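PDB 3QWX: cell death abnormality protein 2 from Caenorhabditis elegans, which acts as an SH2–SH3 signalling adaptor of the CRK family, required for engulfment of cell corpses and for cell migration, and binds ced-5. Local coordinates for residues E141-W154 with R157-V171. Sequence-based numbering, arbitrary orientation.
Sequences ERLEILSKTNQDWW and RNALGTTGLVPANYV
In the first SH3 domain of this adaptor, strand 153-157 lies between strands 142-147 and 163-167: Arg157 at its end pairs with Glu144, and Trp154 pairs with Val166. Glu144 and Arg157 form an antiparallel hydrogen-bonded pair, and their side chains repeat the link in a salt bridge: Arg157 NH2 gives Glu144 OE1 a hydrogen bond of 2.9 Å, with NE adding a weak one. OE1 lies at the guanidinium edge, near its plane, and is met on the anti side of the carboxylate; the two planes stand 87° apart. The other oxygen, OE2, takes Arg142 NH1, so one carboxylate bridges two arginines, which should steady its negative charge. A bend at chi3 (60°) turns the Arg157 head, one face of which receives Leu146 CD1, while NH1 is hydrogen-bonded to Lys115 O. A type I turn from Asn158 to Gly161 closes the hairpin, Asn158 OD1 accepting from Thr162 N.

At the far end, Trp154 and Val166 exchange two backbone hydrogen bonds, and Ala168 N reaches Asp152 O at 2.8 Å. The methyl of Ala168 makes a CH-pi contact with the six-membered ring of Trp154, 3.8 Å from its centroid, while Lys148 CG covers the opposite face; Val171 CG2 approaches the same ring obliquely. Trp153 belongs to the other side of the sheet, its CZ3 lying 3.7 Å from Pro167 CD, with Pro167 CA over one ring face. Asn150 OD1 takes Asp152 N in an Asx turn and also Trp153 N, tying down the loop that leads into strand 153-157. An adjacent tryptophan pair here is common in SH3 domains; the first often lines the proline-rich ligand groove, consistent with a similar place for Trp153.

Among the neighbouring strands, Leu143 and Ile145 hydrogen-bond through their backbones to Val121 and Glu119, respectively, of strand 119-123, whose Val121 also touches Ile145 and Val171, while Val166 packs on Ala156.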
loop_
_atom_site.group_PDB
_atom_site.type_symbol
_atom_site.label_atom_id
_atom_site.label_comp_id
_atom_site.label_asym_id
_atom_site.label_seq_id
_atom_site.Cartn_x
_atom_site.Cartn_y
_atom_site.Cartn_z
ATOM N N GLU A 141 2.771 19.664 -11.752
ATOM C CA GLU A 141 2.594 18.211 -11.720
ATOM C C GLU A 141 1.162 17.798 -11.396
ATOM O O GLU A 141 0.543 18.337 -10.478
ATOM C CB GLU A 141 3.576 17.546 -10.746
ATOM C CG GLU A 141 3.492 16.012 -10.756
ATOM C CD GLU A 141 4.560 15.350 -9.904
ATOM O OE1 GLU A 141 5.537 16.029 -9.513
ATOM O OE2 GLU A 141 4.419 14.145 -9.610
ATOM N N ARG A 142 0.652 16.823 -12.146
ATOM C CA ARG A 142 -0.718 16.337 -11.974
ATOM C C ARG A 142 -0.809 15.351 -10.812
ATOM O O ARG A 142 -0.046 14.403 -10.739
ATOM C CB ARG A 142 -1.200 15.672 -13.270
ATOM C CG ARG A 142 -2.624 15.124 -13.219
ATOM C CD ARG A 142 -2.923 14.251 -14.451
ATOM N NE ARG A 142 -4.308 13.769 -14.505
ATOM C CZ ARG A 142 -4.790 12.742 -13.803
ATOM N NH1 ARG A 142 -4.014 12.082 -12.952
ATOM N NH2 ARG A 142 -6.062 12.374 -13.949
ATOM N N LEU A 143 -1.728 15.590 -9.886
ATOM C CA LEU A 143 -1.872 14.701 -8.744
ATOM C C LEU A 143 -3.332 14.355 -8.563
ATOM O O LEU A 143 -4.225 15.048 -9.052
ATOM C CB LEU A 143 -1.345 15.349 -7.466
ATOM C CG LEU A 143 0.105 15.851 -7.468
ATOM C CD1 LEU A 143 0.344 16.695 -6.241
ATOM C CD2 LEU A 143 1.123 14.684 -7.538
ATOM N N GLU A 144 -3.559 13.267 -7.854
ATOM C CA GLU A 144 -4.904 12.824 -7.539
ATOM C C GLU A 144 -5.070 12.916 -6.040
ATOM O O GLU A 144 -4.296 12.333 -5.280
ATOM C CB GLU A 144 -5.120 11.388 -8.039
ATOM C CG GLU A 144 -5.300 11.331 -9.552
ATOM C CD GLU A 144 -5.141 9.923 -10.132
ATOM O OE1 GLU A 144 -4.910 8.984 -9.355
ATOM O OE2 GLU A 144 -5.233 9.773 -11.371
ATOM N N ILE A 145 -6.081 13.662 -5.620
ATOM C CA ILE A 145 -6.370 13.830 -4.208
ATOM C C ILE A 145 -7.264 12.701 -3.704
ATOM O O ILE A 145 -8.347 12.479 -4.235
ATOM C CB ILE A 145 -7.041 15.195 -3.950
ATOM C CG1 ILE A 145 -6.140 16.331 -4.452
ATOM C CG2 ILE A 145 -7.368 15.378 -2.475
ATOM C CD1 ILE A 145 -4.766 16.398 -3.791
ATOM N N LEU A 146 -6.804 12.011 -2.664
ATOM C CA LEU A 146 -7.501 10.850 -2.118
ATOM C C LEU A 146 -8.233 11.170 -0.831
ATOM O O LEU A 146 -9.141 10.443 -0.422
ATOM C CB LEU A 146 -6.503 9.727 -1.814
ATOM C CG LEU A 146 -5.950 8.828 -2.921
ATOM C CD1 LEU A 146 -6.219 9.350 -4.307
ATOM C CD2 LEU A 146 -4.481 8.575 -2.698
ATOM N N SER A 147 -7.816 12.234 -0.163
ATOM C CA SER A 147 -8.444 12.577 1.097
ATOM C C SER A 147 -8.197 14.023 1.439
ATOM O O SER A 147 -7.067 14.504 1.341
ATOM C CB SER A 147 -7.920 11.694 2.229
ATOM O OG SER A 147 -8.667 11.938 3.402
ATOM N N LYS A 148 -9.259 14.720 1.827
ATOM C CA LYS A 148 -9.106 16.070 2.356
ATOM C C LYS A 148 -9.085 16.067 3.885
ATOM O O LYS A 148 -9.983 16.592 4.540
ATOM C CB LYS A 148 -10.168 16.996 1.780
ATOM C CG LYS A 148 -9.920 17.275 0.315
ATOM C CD LYS A 148 -10.917 18.258 -0.262
ATOM C CE LYS A 148 -10.529 18.610 -1.691
ATOM N NZ LYS A 148 -11.375 19.695 -2.240
ATOM N N THR A 149 -8.032 15.443 4.409
ATOM C CA THR A 149 -7.730 15.312 5.833
ATOM C C THR A 149 -8.159 16.521 6.664
ATOM O O THR A 149 -9.024 16.434 7.544
ATOM C CB THR A 149 -6.198 15.110 6.006
ATOM O OG1 THR A 149 -5.668 14.432 4.855
ATOM C CG2 THR A 149 -5.881 14.310 7.258
ATOM N N ASN A 150 -7.527 17.651 6.403
ATOM C CA ASN A 150 -7.934 18.889 7.043
ATOM C C ASN A 150 -7.870 19.975 5.997
ATOM O O ASN A 150 -7.648 19.685 4.819
ATOM C CB ASN A 150 -7.058 19.198 8.263
ATOM C CG ASN A 150 -5.571 19.181 7.944
ATOM O OD1 ASN A 150 -5.083 20.014 7.180
ATOM N ND2 ASN A 150 -4.841 18.254 8.555
ATOM N N GLN A 151 -8.065 21.223 6.400
ATOM C CA GLN A 151 -8.108 22.277 5.407
ATOM C C GLN A 151 -6.722 22.553 4.867
ATOM O O GLN A 151 -6.585 23.161 3.804
ATOM C CB GLN A 151 -8.736 23.552 5.976
ATOM C CG GLN A 151 -8.112 24.017 7.261
ATOM C CD GLN A 151 -9.015 24.976 8.012
ATOM O OE1 GLN A 151 -8.876 25.164 9.217
ATOM N NE2 GLN A 151 -9.961 25.573 7.298
ATOM N N ASP A 152 -5.690 22.090 5.570
ATOM C CA ASP A 152 -4.320 22.461 5.194
ATOM C C ASP A 152 -3.525 21.376 4.465
ATOM O O ASP A 152 -2.664 21.682 3.627
ATOM C CB ASP A 152 -3.540 23.004 6.404
ATOM C CG ASP A 152 -4.057 24.389 6.865
ATOM O OD1 ASP A 152 -4.481 25.195 6.015
ATOM O OD2 ASP A 152 -4.036 24.670 8.076
ATOM N N TRP A 153 -3.813 20.117 4.775
ATOM C CA TRP A 153 -3.041 19.004 4.228
ATOM C C TRP A 153 -3.945 17.922 3.666
ATOM O O TRP A 153 -4.866 17.462 4.344
ATOM C CB TRP A 153 -2.087 18.441 5.295
ATOM C CG TRP A 153 -1.017 19.418 5.648
ATOM C CD1 TRP A 153 -1.090 20.417 6.586
ATOM C CD2 TRP A 153 0.286 19.518 5.056
ATOM N NE1 TRP A 153 0.090 21.127 6.610
ATOM C CE2 TRP A 153 0.952 20.597 5.688
ATOM C CE3 TRP A 153 0.959 18.797 4.068
ATOM C CZ2 TRP A 153 2.251 20.962 5.365
ATOM C CZ3 TRP A 153 2.254 19.162 3.743
ATOM C CH2 TRP A 153 2.888 20.236 4.392
ATOM N N TRP A 154 -3.692 17.538 2.415
ATOM C CA TRP A 154 -4.507 16.537 1.741
ATOM C C TRP A 154 -3.656 15.345 1.324
ATOM O O TRP A 154 -2.496 15.505 0.953
ATOM C CB TRP A 154 -5.158 17.119 0.487
ATOM C CG TRP A 154 -6.105 18.253 0.714
ATOM C CD1 TRP A 154 -6.650 18.649 1.900
ATOM C CD2 TRP A 154 -6.628 19.138 -0.285
ATOM N NE1 TRP A 154 -7.475 19.728 1.701
ATOM C CE2 TRP A 154 -7.476 20.052 0.370
ATOM C CE3 TRP A 154 -6.455 19.249 -1.669
ATOM C CZ2 TRP A 154 -8.163 21.058 -0.310
ATOM C CZ3 TRP A 154 -7.123 20.254 -2.342
ATOM C CH2 TRP A 154 -7.969 21.149 -1.660
ATOM N N ARG A 157 -1.773 11.369 -4.609
ATOM C CA ARG A 157 -1.133 10.236 -5.256
ATOM C C ARG A 157 -0.536 10.723 -6.562
ATOM O O ARG A 157 -1.199 11.412 -7.331
ATOM C CB ARG A 157 -2.153 9.124 -5.539
ATOM C CG ARG A 157 -1.539 7.854 -6.107
ATOM C CD ARG A 157 -2.554 6.713 -6.118
ATOM N NE ARG A 157 -3.720 7.021 -6.928
ATOM C CZ ARG A 157 -4.962 6.637 -6.648
ATOM N NH1 ARG A 157 -5.231 5.916 -5.562
ATOM N NH2 ARG A 157 -5.945 6.981 -7.460
ATOM N N ASN A 158 0.715 10.384 -6.822
ATOM C CA ASN A 158 1.312 10.807 -8.084
ATOM C C ASN A 158 1.153 9.756 -9.196
ATOM O O ASN A 158 0.566 8.689 -8.974
ATOM C CB ASN A 158 2.768 11.257 -7.896
ATOM C CG ASN A 158 3.709 10.108 -7.540
ATOM O OD1 ASN A 158 3.391 8.934 -7.728
ATOM N ND2 ASN A 158 4.882 10.452 -7.047
ATOM N N ALA A 159 1.654 10.067 -10.388
ATOM C CA ALA A 159 1.524 9.176 -11.545
ATOM C C ALA A 159 2.155 7.812 -11.296
ATOM O O ALA A 159 1.732 6.806 -11.873
ATOM C CB ALA A 159 2.139 9.818 -12.786
ATOM N N LEU A 160 3.180 7.788 -10.451
ATOM C CA LEU A 160 3.883 6.552 -10.144
ATOM C C LEU A 160 3.091 5.668 -9.172
ATOM O O LEU A 160 3.341 4.467 -9.071
ATOM C CB LEU A 160 5.287 6.859 -9.605
ATOM C CG LEU A 160 6.424 7.121 -10.608
ATOM C CD1 LEU A 160 5.968 7.933 -11.818
ATOM C CD2 LEU A 160 7.617 7.797 -9.924
ATOM N N GLY A 161 2.126 6.256 -8.475
ATOM C CA GLY A 161 1.344 5.522 -7.493
ATOM C C GLY A 161 1.778 5.809 -6.067
ATOM O O GLY A 161 1.211 5.272 -5.112
ATOM N N THR A 162 2.782 6.670 -5.925
ATOM C CA THR A 162 3.273 7.080 -4.614
ATOM C C THR A 162 2.306 8.038 -3.911
ATOM O O THR A 162 1.825 9.005 -4.504
ATOM C CB THR A 162 4.649 7.751 -4.721
ATOM O OG1 THR A 162 5.502 6.944 -5.538
ATOM C CG2 THR A 162 5.285 7.929 -3.333
ATOM N N THR A 163 2.042 7.766 -2.637
ATOM C CA THR A 163 1.037 8.499 -1.876
ATOM C C THR A 163 1.665 9.272 -0.712
ATOM O O THR A 163 2.649 8.840 -0.127
ATOM C CB THR A 163 -0.046 7.545 -1.317
ATOM O OG1 THR A 163 -0.865 7.055 -2.393
ATOM C CG2 THR A 163 -0.929 8.270 -0.332
ATOM N N GLY A 164 1.082 10.415 -0.363
ATOM C CA GLY A 164 1.576 11.188 0.754
ATOM C C GLY A 164 0.815 12.495 0.874
ATOM O O GLY A 164 -0.009 12.810 0.032
ATOM N N LEU A 165 1.128 13.264 1.904
ATOM C CA LEU A 165 0.416 14.497 2.191
ATOM C C LEU A 165 1.005 15.673 1.416
ATOM O O LEU A 165 2.213 15.758 1.205
ATOM C CB LEU A 165 0.471 14.809 3.690
ATOM C CG LEU A 165 -0.256 13.880 4.658
ATOM C CD1 LEU A 165 0.029 14.292 6.095
ATOM C CD2 LEU A 165 -1.730 13.918 4.383
ATOM N N VAL A 166 0.129 16.587 1.018
ATOM C CA VAL A 166 0.515 17.763 0.257
ATOM C C VAL A 166 -0.234 18.973 0.823
ATOM O O VAL A 166 -1.353 18.836 1.337
ATOM C CB VAL A 166 0.200 17.588 -1.255
ATOM C CG1 VAL A 166 0.915 16.369 -1.826
ATOM C CG2 VAL A 166 -1.321 17.480 -1.486
ATOM N N PRO A 167 0.380 20.161 0.747
ATOM C CA PRO A 167 -0.307 21.357 1.248
ATOM C C PRO A 167 -1.428 21.760 0.303
ATOM O O PRO A 167 -1.208 21.820 -0.909
ATOM C CB PRO A 167 0.791 22.436 1.248
ATOM C CG PRO A 167 2.080 21.727 1.041
ATOM C CD PRO A 167 1.752 20.455 0.294
ATOM N N ALA A 168 -2.609 22.044 0.845
ATOM C CA ALA A 168 -3.754 22.429 0.021
ATOM C C ALA A 168 -3.506 23.714 -0.771
ATOM O O ALA A 168 -4.028 23.879 -1.885
ATOM C CB ALA A 168 -5.005 22.554 0.877
ATOM N N ASN A 169 -2.702 24.616 -0.209
ATOM C CA ASN A 169 -2.379 25.881 -0.883
ATOM C C ASN A 169 -1.293 25.753 -1.961
ATOM O O ASN A 169 -0.865 26.749 -2.551
ATOM C CB ASN A 169 -2.040 26.985 0.131
ATOM C CG ASN A 169 -0.794 26.684 0.953
ATOM O OD1 ASN A 169 0.010 27.579 1.242
ATOM N ND2 ASN A 169 -0.641 25.439 1.355
ATOM N N TYR A 170 -0.860 24.520 -2.224
ATOM C CA TYR A 170 0.140 24.268 -3.250
ATOM C C TYR A 170 -0.474 23.563 -4.474
ATOM O O TYR A 170 0.227 23.253 -5.436
ATOM C CB TYR A 170 1.275 23.406 -2.690
ATOM C CG TYR A 170 2.408 24.139 -2.001
ATOM C CD1 TYR A 170 2.173 24.978 -0.908
ATOM C CD2 TYR A 170 3.728 23.937 -2.406
ATOM C CE1 TYR A 170 3.222 25.629 -0.260
ATOM C CE2 TYR A 170 4.784 24.569 -1.766
ATOM C CZ TYR A 170 4.530 25.416 -0.697
ATOM O OH TYR A 170 5.590 26.037 -0.076
ATOM N N VAL A 171 -1.776 23.292 -4.420
ATOM C CA VAL A 171 -2.450 22.632 -5.523
ATOM C C VAL A 171 -3.706 23.375 -5.989
ATOM O O VAL A 171 -4.337 24.107 -5.226
ATOM C CB VAL A 171 -2.811 21.153 -5.181
ATOM C CG1 VAL A 171 -1.554 20.354 -4.912
ATOM C CG2 VAL A 171 -3.739 21.091 -3.991
HETATM O O HOH W 1 2.343 12.884 -10.840
HETATM O O HOH W 2 5.062 13.426 -7.059
#